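Local coordinates for bifunctional protein PutA (Bdellovibrio bacteriovorus, PDB 5UR2) that probably oxidises L-proline to L-glutamate in two steps, pairing a flavin-dependent proline dehydrogenase with an NAD-dependent L-glutamate gamma-semialdehyde dehydrogenase, at residues F30-M44 with L420-F434. Sequence-based numbering, arbitrary orientation.
Sequences FSKDFWYGSIMEWSM and LLENTSNESWLRGKF. With P5F (N-propargylglycine-modified flavin adenine dinucleotide), chain F.
The loop residue Phe-30 and the helix 35-44 face the end of helix 409-423 and the short helix 429-434, with backbones nearest where the CA atoms of Met-44 and Thr-424 lie 6.0 Å apart. Phe-30 enters the angle between these two helices ring-end first. Its CZ meets the carbonyl O of Asn-423 at 3.4 Å, near the ring plane, where the slightly positive C-H rim probably suits the carbonyl; CB of Leu-430, Arg-431 and Phe-434 lie against CE1, CZ and CD1, respectively. Tyr-36 supplies the polar link: Asn-423 ND2 donates to its OH over 2.7 Å, a bond bent to 142°, with ring and amide almost perpendicular. The phenol slides past Leu-420, whose CD2 lies 3.3 Å from Tyr-36 CE1, because a chi1 of -178° swings the ring away from the backbone N and out toward the second segment. That same methyl also touches Met-40 CG. Farther along, Met-40 SD rests on Asn-423 CB at 3.6 Å, while Thr-424 CG2 packs against both CG and SD of the methionine. Met-44 places its sulfur over one face of the Arg-431 guanidinium, 3.5 Å from NE, as the two chains run past each other in opposite directions. The extended arginine is steadied by a weak NH1 bond to Thr-424 O and a salt bridge from NE to Asp-436. The result is a largely nonpolar interface with two methionine sulfurs, joined by one amide-to-phenol bond. Segment 420-434 thus illustrates how neighbouring residues divide two tasks: Leu-420, Asn-423, Thr-424, Leu-430, Arg-431 and Phe-434 meet the N-terminal domain, whereas Glu-422, Glu-427, Ser-428 and Trp-429 line the cofactor pocket, Trp-429 N donating to P5F O2A at 2.9 Å.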
# COMPACT_ATOMS: atom_id res chain seq x y z
N PHE B 30 -19.15 42.43 -21.06
CA PHE B 30 -19.90 41.24 -20.68
C PHE B 30 -21.07 40.95 -21.61
O PHE B 30 -21.68 39.88 -21.46
CB PHE B 30 -20.42 41.39 -19.24
CG PHE B 30 -19.34 41.24 -18.22
CD1 PHE B 30 -18.61 42.34 -17.79
CD2 PHE B 30 -19.03 39.99 -17.72
CE1 PHE B 30 -17.61 42.20 -16.86
CE2 PHE B 30 -18.02 39.85 -16.79
CZ PHE B 30 -17.31 40.97 -16.36
N SER B 31 -21.38 41.85 -22.55
CA SER B 31 -22.50 41.66 -23.46
C SER B 31 -22.40 40.33 -24.19
O SER B 31 -21.41 40.06 -24.87
CB SER B 31 -22.56 42.82 -24.47
N LYS B 32 -23.42 39.48 -24.02
CA LYS B 32 -23.48 38.23 -24.77
C LYS B 32 -23.92 38.44 -26.22
O LYS B 32 -24.27 37.46 -26.89
CB LYS B 32 -24.42 37.24 -24.06
CG LYS B 32 -23.89 36.70 -22.73
CD LYS B 32 -24.96 35.86 -22.02
CE LYS B 32 -26.28 36.62 -21.93
NZ LYS B 32 -27.35 35.92 -21.17
N ASP B 33 -23.92 39.68 -26.71
CA ASP B 33 -24.11 39.97 -28.13
C ASP B 33 -22.80 39.97 -28.91
O ASP B 33 -22.83 40.17 -30.13
CB ASP B 33 -24.83 41.32 -28.30
N PHE B 34 -21.66 39.75 -28.25
CA PHE B 34 -20.35 39.56 -28.88
C PHE B 34 -19.87 38.14 -28.64
O PHE B 34 -20.36 37.43 -27.76
CB PHE B 34 -19.27 40.49 -28.30
CG PHE B 34 -19.63 41.95 -28.28
CD1 PHE B 34 -20.33 42.49 -27.21
CD2 PHE B 34 -19.20 42.80 -29.29
CE1 PHE B 34 -20.64 43.84 -27.17
CE2 PHE B 34 -19.50 44.14 -29.25
CZ PHE B 34 -20.22 44.67 -28.19
N TRP B 35 -18.87 37.74 -29.43
CA TRP B 35 -18.23 36.45 -29.20
C TRP B 35 -17.52 36.43 -27.85
O TRP B 35 -17.54 35.42 -27.14
CB TRP B 35 -17.26 36.12 -30.33
N TYR B 36 -16.88 37.55 -27.47
CA TYR B 36 -16.14 37.63 -26.21
C TYR B 36 -17.05 37.40 -25.01
O TYR B 36 -16.71 36.63 -24.10
CB TYR B 36 -15.45 39.00 -26.11
CG TYR B 36 -14.61 39.19 -24.85
CD1 TYR B 36 -13.33 38.65 -24.76
CD2 TYR B 36 -15.11 39.90 -23.76
CE1 TYR B 36 -12.57 38.82 -23.61
CE2 TYR B 36 -14.35 40.08 -22.60
CZ TYR B 36 -13.08 39.53 -22.53
OH TYR B 36 -12.31 39.70 -21.39
N GLY B 37 -18.21 38.06 -24.98
CA GLY B 37 -19.12 37.90 -23.86
C GLY B 37 -19.73 36.51 -23.78
O GLY B 37 -19.93 35.98 -22.69
N SER B 38 -20.06 35.91 -24.94
CA SER B 38 -20.61 34.56 -24.93
C SER B 38 -19.57 33.55 -24.45
O SER B 38 -19.90 32.61 -23.70
CB SER B 38 -21.14 34.20 -26.31
OG SER B 38 -21.92 33.02 -26.24
N ILE B 39 -18.31 33.71 -24.87
CA ILE B 39 -17.23 32.90 -24.33
C ILE B 39 -17.20 32.99 -22.81
O ILE B 39 -17.06 31.98 -22.11
CB ILE B 39 -15.88 33.32 -24.94
CG1 ILE B 39 -15.81 32.94 -26.42
CG2 ILE B 39 -14.71 32.74 -24.14
CD1 ILE B 39 -15.92 31.48 -26.68
N MET B 40 -17.32 34.21 -22.28
CA MET B 40 -17.24 34.42 -20.83
C MET B 40 -18.42 33.79 -20.09
O MET B 40 -18.22 33.14 -19.05
CB MET B 40 -17.15 35.90 -20.52
CG MET B 40 -15.78 36.49 -20.77
SD MET B 40 -15.53 37.94 -19.72
CE MET B 40 -16.85 39.01 -20.32
N GLU B 41 -19.65 33.96 -20.59
CA GLU B 41 -20.80 33.35 -19.93
C GLU B 41 -20.63 31.84 -19.83
O GLU B 41 -20.77 31.26 -18.75
CB GLU B 41 -22.10 33.71 -20.67
N TRP B 42 -20.29 31.18 -20.95
CA TRP B 42 -20.06 29.74 -20.90
C TRP B 42 -18.91 29.39 -19.97
O TRP B 42 -18.99 28.40 -19.23
CB TRP B 42 -19.81 29.20 -22.31
N SER B 43 -17.86 30.22 -19.94
CA SER B 43 -16.72 29.94 -19.07
C SER B 43 -17.09 30.07 -17.59
O SER B 43 -16.66 29.25 -16.77
CB SER B 43 -15.55 30.88 -19.40
OG SER B 43 -14.93 30.50 -20.62
N MET B 44 -17.87 31.09 -17.23
CA MET B 44 -18.25 31.24 -15.83
C MET B 44 -19.22 30.15 -15.39
O MET B 44 -19.29 29.85 -14.20
CB MET B 44 -18.84 32.63 -15.59
CG MET B 44 -17.81 33.76 -15.63
SD MET B 44 -18.52 35.42 -15.38
CE MET B 44 -19.52 35.60 -16.85
N LEU B 420 -9.38 37.80 -19.94
CA LEU B 420 -10.42 36.80 -19.74
C LEU B 420 -10.40 36.25 -18.32
O LEU B 420 -11.45 36.06 -17.70
CB LEU B 420 -10.28 35.65 -20.75
CG LEU B 420 -10.83 35.86 -22.16
CD1 LEU B 420 -10.29 34.79 -23.08
CD2 LEU B 420 -12.36 35.82 -22.15
N LEU B 421 -9.21 36.00 -17.78
CA LEU B 421 -9.12 35.48 -16.41
C LEU B 421 -9.67 36.48 -15.41
O LEU B 421 -10.51 36.13 -14.57
CB LEU B 421 -7.67 35.15 -16.08
CG LEU B 421 -7.20 33.86 -16.75
CD1 LEU B 421 -5.70 33.70 -16.58
CD2 LEU B 421 -7.95 32.67 -16.17
N GLU B 422 -9.26 37.75 -15.50
CA GLU B 422 -9.74 38.76 -14.56
C GLU B 422 -11.25 38.95 -14.66
O GLU B 422 -11.96 39.01 -13.65
CB GLU B 422 -9.02 40.08 -14.80
CG GLU B 422 -9.31 41.10 -13.72
CD GLU B 422 -8.87 40.61 -12.34
OE1 GLU B 422 -9.76 40.42 -11.47
OE2 GLU B 422 -7.65 40.37 -12.16
N ASN B 423 -11.77 39.06 -15.89
CA ASN B 423 -13.17 39.40 -16.07
C ASN B 423 -14.10 38.26 -15.67
O ASN B 423 -15.25 38.50 -15.32
CB ASN B 423 -13.42 39.81 -17.52
CG ASN B 423 -12.73 41.10 -17.88
OD1 ASN B 423 -12.36 41.89 -17.01
ND2 ASN B 423 -12.54 41.32 -19.18
N THR B 424 -13.63 37.01 -15.71
CA THR B 424 -14.44 35.87 -15.28
C THR B 424 -14.18 35.47 -13.83
O THR B 424 -14.75 34.47 -13.37
CB THR B 424 -14.20 34.65 -16.16
OG1 THR B 424 -12.83 34.23 -16.05
CG2 THR B 424 -14.56 34.96 -17.61
N SER B 425 -13.35 36.22 -13.12
CA SER B 425 -13.04 35.88 -11.73
C SER B 425 -14.26 36.08 -10.84
O SER B 425 -15.04 37.03 -11.01
CB SER B 425 -11.87 36.74 -11.25
OG SER B 425 -11.80 36.77 -9.84
N ASN B 426 -14.42 35.18 -9.86
CA ASN B 426 -15.54 35.28 -8.92
C ASN B 426 -15.46 36.54 -8.08
O ASN B 426 -16.50 37.04 -7.61
CB ASN B 426 -15.58 34.05 -8.01
CG ASN B 426 -16.28 32.88 -8.66
OD1 ASN B 426 -17.40 33.01 -9.14
ND2 ASN B 426 -15.61 31.72 -8.66
N GLU B 427 -14.26 37.08 -7.87
CA GLU B 427 -14.07 38.27 -7.06
C GLU B 427 -14.08 39.56 -7.86
O GLU B 427 -13.84 40.62 -7.28
CB GLU B 427 -12.76 38.17 -6.28
CG GLU B 427 -12.60 36.89 -5.50
CD GLU B 427 -13.68 36.72 -4.45
OE1 GLU B 427 -14.24 37.74 -3.99
OE2 GLU B 427 -13.95 35.57 -4.07
N SER B 428 -14.29 39.50 -9.17
CA SER B 428 -14.23 40.69 -10.00
C SER B 428 -15.38 41.64 -9.70
O SER B 428 -16.55 41.25 -9.73
CB SER B 428 -14.23 40.31 -11.48
OG SER B 428 -14.53 41.44 -12.28
N TRP B 429 -15.07 42.91 -9.42
CA TRP B 429 -16.13 43.88 -9.17
C TRP B 429 -17.00 44.09 -10.41
O TRP B 429 -18.23 44.18 -10.30
CB TRP B 429 -15.54 45.22 -8.71
CG TRP B 429 -16.60 46.17 -8.21
CD1 TRP B 429 -17.04 46.30 -6.93
CD2 TRP B 429 -17.36 47.10 -9.00
NE1 TRP B 429 -18.03 47.26 -6.86
CE2 TRP B 429 -18.25 47.76 -8.11
CE3 TRP B 429 -17.39 47.43 -10.35
CZ2 TRP B 429 -19.15 48.74 -8.55
CZ3 TRP B 429 -18.29 48.41 -10.78
CH2 TRP B 429 -19.15 49.05 -9.88
N LEU B 430 -16.38 44.17 -11.59
CA LEU B 430 -17.13 44.35 -12.83
C LEU B 430 -18.05 43.18 -13.10
O LEU B 430 -19.18 43.36 -13.57
CB LEU B 430 -16.18 44.56 -14.00
CG LEU B 430 -15.53 45.93 -14.06
CD1 LEU B 430 -14.45 45.89 -15.10
CD2 LEU B 430 -16.56 46.98 -14.37
N ARG B 431 -17.57 41.95 -12.86
CA ARG B 431 -18.45 40.81 -13.02
C ARG B 431 -19.64 40.89 -12.07
O ARG B 431 -20.79 40.64 -12.47
CB ARG B 431 -17.69 39.50 -12.79
CG ARG B 431 -18.64 38.32 -12.73
CD ARG B 431 -17.96 37.04 -12.35
NE ARG B 431 -18.95 36.03 -11.99
CZ ARG B 431 -18.69 34.72 -11.90
NH1 ARG B 431 -17.47 34.26 -12.15
NH2 ARG B 431 -19.65 33.88 -11.55
N GLY B 432 -19.41 41.28 -10.81
CA GLY B 432 -20.51 41.38 -9.87
C GLY B 432 -21.58 42.35 -10.32
O GLY B 432 -22.78 42.11 -10.14
N LYS B 433 -21.16 43.47 -10.94
CA LYS B 433 -22.08 44.49 -11.42
C LYS B 433 -22.80 44.08 -12.71
O LYS B 433 -24.02 44.19 -12.80
CB LYS B 433 -21.33 45.81 -11.63
CG LYS B 433 -22.04 46.78 -12.54
CD LYS B 433 -23.23 47.42 -11.90
CE LYS B 433 -23.88 48.38 -12.89
NZ LYS B 433 -25.27 48.72 -12.43
N PHE B 434 -22.05 43.64 -13.72
CA PHE B 434 -22.58 43.45 -15.06
C PHE B 434 -22.96 42.01 -15.36
O PHE B 434 -23.53 41.74 -16.43
CB PHE B 434 -21.56 43.94 -16.10
CG PHE B 434 -21.38 45.44 -16.11
CD1 PHE B 434 -22.36 46.26 -16.64
CD2 PHE B 434 -20.28 46.02 -15.53
CE1 PHE B 434 -22.21 47.64 -16.64
CE2 PHE B 434 -20.12 47.41 -15.52
CZ PHE B 434 -21.08 48.21 -16.07
PA P5F F . -11.40 44.76 -8.69
O1A P5F F . -12.05 45.79 -7.70
O2A P5F F . -12.25 43.70 -9.20
O5B P5F F . -10.27 43.94 -8.12
C5B P5F F . -9.78 42.72 -8.65
C4B P5F F . -8.43 42.42 -7.99
O4B P5F F . -8.54 41.99 -6.65
C3B P5F F . -7.58 41.36 -8.64
O3B P5F F . -6.93 41.82 -9.77
C2B P5F F . -6.64 41.00 -7.56
O2B P5F F . -5.62 41.93 -7.51
C1B P5F F . -7.48 41.13 -6.34
N9A P5F F . -8.04 39.89 -5.87
C8A P5F F . -8.87 39.01 -6.56
N7A P5F F . -9.18 37.99 -5.75
C5A P5F F . -8.59 38.18 -4.50
C6A P5F F . -8.55 37.46 -3.30
N6A P5F F . -9.27 36.22 -3.17
N1A P5F F . -7.85 37.91 -2.25
C2A P5F F . -7.16 39.08 -2.33
N3A P5F F . -7.16 39.79 -3.49
C4A P5F F . -7.85 39.39 -4.56
N1 P5F F . -1.12 44.91 -11.98
C2 P5F F . 0.20 44.61 -11.48
O2 P5F F . 0.33 43.62 -10.54
N3 P5F F . 1.34 45.34 -11.95
C4 P5F F . 1.24 46.37 -12.91
O4 P5F F . 2.40 47.04 -13.32
C4X P5F F . -0.16 46.68 -13.44
N5 P5F F . -0.37 47.63 -14.53
C5X P5F F . -1.73 48.18 -14.66
C6 P5F F . -1.95 49.50 -15.32
C7 P5F F . -3.25 50.06 -15.37
C7M P5F F . -3.46 51.40 -16.04
C8 P5F F . -4.36 49.38 -14.78
C8M P5F F . -5.75 49.95 -14.81
C9 P5F F . -4.16 48.13 -14.15
C9A P5F F . -2.80 47.52 -14.10
N10 P5F F . -2.60 46.24 -13.43
C10 P5F F . -1.26 45.96 -12.97
C1' P5F F . -3.71 45.35 -13.04
C2' P5F F . -4.36 45.75 -11.72
O2' P5F F . -3.46 45.51 -10.70
C3' P5F F . -5.68 45.04 -11.40
O3' P5F F . -5.43 43.69 -11.29
C4' P5F F . -6.78 45.23 -12.43
O4' P5F F . -6.57 46.46 -13.04
C5' P5F F . -8.22 45.05 -11.91
O5' P5F F . -8.43 45.59 -10.63
P P5F F . -9.76 46.40 -10.16
O1P P5F F . -9.59 47.48 -9.02
O2P P5F F . -10.29 46.89 -11.56
O3P P5F F . -10.88 45.21 -10.00
C21 P5F F . 0.82 46.16 -16.34
C22 P5F F . 0.27 47.01 -15.45
C23 P5F F . 2.27 45.67 -16.20